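Local coordinates for protein probable ATP-dependent kinase TDA10 (Saccharomyces cerevisiae, PDB 1ODF) that is probably an ATP-dependent kinase of still unknown specificity, of the GLYK family and structurally close to bacterial pantothenate kinase, at residues A[106-109]-A[110-114]. Sequence-based numbering, arbitrary orientation.
With GOL (glycerol), chain F.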
loop_
_atom_site.group_PDB
_atom_site.type_symbol
_atom_site.label_atom_id
_atom_site.label_comp_id
_atom_site.label_asym_id
_atom_site.label_seq_id
_atom_site.Cartn_x
_atom_site.Cartn_y
_atom_site.Cartn_z
ATOM N N LEU A 106 8.503 -14.238 -0.576
ATOM C CA LEU A 106 7.374 -14.665 0.228
ATOM C C LEU A 106 6.064 -14.196 -0.409
ATOM O O LEU A 106 5.073 -14.918 -0.401
ATOM C CB LEU A 106 7.497 -14.095 1.646
ATOM C CG LEU A 106 6.851 -14.897 2.785
ATOM C CD1 LEU A 106 6.873 -14.072 4.066
ATOM C CD2 LEU A 106 5.421 -15.267 2.435
ATOM N N LEU A 107 6.060 -12.988 -0.965
ATOM C CA LEU A 107 4.855 -12.453 -1.581
ATOM C C LEU A 107 4.534 -13.254 -2.841
ATOM O O LEU A 107 3.371 -13.571 -3.126
ATOM C CB LEU A 107 5.061 -10.980 -1.930
ATOM C CG LEU A 107 3.840 -10.236 -2.467
ATOM C CD1 LEU A 107 2.713 -10.297 -1.438
ATOM C CD2 LEU A 107 4.216 -8.793 -2.767
ATOM N N GLN A 108 5.584 -13.568 -3.589
ATOM C CA GLN A 108 5.468 -14.351 -4.806
ATOM C C GLN A 108 4.778 -15.684 -4.480
ATOM O O GLN A 108 3.818 -16.078 -5.140
ATOM C CB GLN A 108 6.870 -14.593 -5.378
ATOM C CG GLN A 108 6.965 -15.588 -6.536
ATOM C CD GLN A 108 6.480 -15.019 -7.852
ATOM O OE1 GLN A 108 5.287 -14.760 -8.028
ATOM N NE2 GLN A 108 7.407 -14.813 -8.789
ATOM N N GLU A 109 5.255 -16.361 -3.441
ATOM C CA GLU A 109 4.685 -17.645 -3.045
ATOM C C GLU A 109 3.210 -17.543 -2.686
ATOM O O GLU A 109 2.397 -18.348 -3.141
ATOM C CB GLU A 109 5.462 -18.221 -1.864
ATOM C CG GLU A 109 6.916 -18.509 -2.180
ATOM C CD GLU A 109 7.773 -18.692 -0.936
ATOM O OE1 GLU A 109 9.014 -18.784 -1.087
ATOM O OE2 GLU A 109 7.215 -18.743 0.187
ATOM N N VAL A 110 2.871 -16.560 -1.860
ATOM C CA VAL A 110 1.489 -16.357 -1.445
ATOM C C VAL A 110 0.577 -16.163 -2.668
ATOM O O VAL A 110 -0.485 -16.785 -2.769
ATOM C CB VAL A 110 1.393 -15.142 -0.488
ATOM C CG1 VAL A 110 -0.051 -14.696 -0.326
ATOM C CG2 VAL A 110 1.979 -15.522 0.876
ATOM N N LEU A 111 0.998 -15.310 -3.595
ATOM C CA LEU A 111 0.223 -15.067 -4.803
ATOM C C LEU A 111 0.055 -16.379 -5.556
ATOM O O LEU A 111 -1.044 -16.702 -6.022
ATOM C CB LEU A 111 0.930 -14.041 -5.694
ATOM C CG LEU A 111 0.442 -12.588 -5.682
ATOM C CD1 LEU A 111 -0.606 -12.369 -4.615
ATOM C CD2 LEU A 111 1.629 -11.665 -5.452
ATOM N N ASN A 112 1.153 -17.128 -5.667
ATOM C CA ASN A 112 1.144 -18.419 -6.352
ATOM C C ASN A 112 0.089 -19.326 -5.757
ATOM O O ASN A 112 -0.735 -19.894 -6.475
ATOM C CB ASN A 112 2.503 -19.125 -6.234
ATOM C CG ASN A 112 3.573 -18.477 -7.080
ATOM O OD1 ASN A 112 3.293 -17.958 -8.162
ATOM N ND2 ASN A 112 4.814 -18.514 -6.599
ATOM N N THR A 113 0.135 -19.466 -4.440
ATOM C CA THR A 113 -0.810 -20.304 -3.723
ATOM C C THR A 113 -2.247 -19.839 -3.956
ATOM O O THR A 113 -3.142 -20.654 -4.193
ATOM C CB THR A 113 -0.506 -20.297 -2.206
ATOM O OG1 THR A 113 0.810 -20.826 -1.980
ATOM C CG2 THR A 113 -1.525 -21.137 -1.449
ATOM N N ILE A 114 -2.467 -18.528 -3.900
ATOM C CA ILE A 114 -3.801 -17.982 -4.103
ATOM C C ILE A 114 -4.341 -18.294 -5.492
ATOM O O ILE A 114 -5.480 -18.736 -5.628
ATOM C CB ILE A 114 -3.815 -16.465 -3.851
ATOM C CG1 ILE A 114 -3.624 -16.215 -2.358
ATOM C CG2 ILE A 114 -5.117 -15.844 -4.340
ATOM C CD1 ILE A 114 -3.648 -14.778 -1.983
HETATM C C1 GOL F . 0.813 -14.997 -10.953
HETATM O O1 GOL F . -0.554 -14.159 -10.829
HETATM C C2 GOL F . 1.710 -15.232 -9.912
HETATM O O2 GOL F . 1.145 -15.974 -8.948
HETATM C C3 GOL F . 2.770 -14.697 -10.155
HETATM O O3 GOL F . 3.869 -13.870 -10.906
#
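Gln-108 leaves the helix with CG trans to its own N and bends at chi2, while Asn-112, one turn on, turns CG back beside its N (chi1 -72°). The two side chains meet with Gln-108 CG 3.6 Å from Asn-112 ND2, and their amide planes are 19° apart. This is i to i+4 packing within the alpha-helix 104-114, away from the predicted ATP-binding loop. Both amide oxygens reach one glycerol, probably from the crystallisation liquor: Asn-112 OD1 accepts from its O2 at 3.0 Å, Gln-108 OE1 only weakly from O3. Asn-199 and Glu-201 are also hydrogen-bonded to this glycerol. On the buried side, Leu-107 CG meets Leu-111 CD2 at 4.0 Å, the pair packing against Leu-195 of helix 182-195. Leu-106 CD2 lies 3.8 Å from Val-110 CG2, and these two residues touch Pro-129 and Leu-128 of strand 125-132, respectively, which ties the helix to the small antiparallel sheet. Successive backbone hydrogen bonds run from Val-110 N, Leu-111 N and Asn-112 N to the carbonyls four residues earlier. Glu-109 O takes two donors from one residue: Thr-113 N at 2.8 Å, and Thr-113 OG1 at 3.2 Å from 43° above the carbonyl plane.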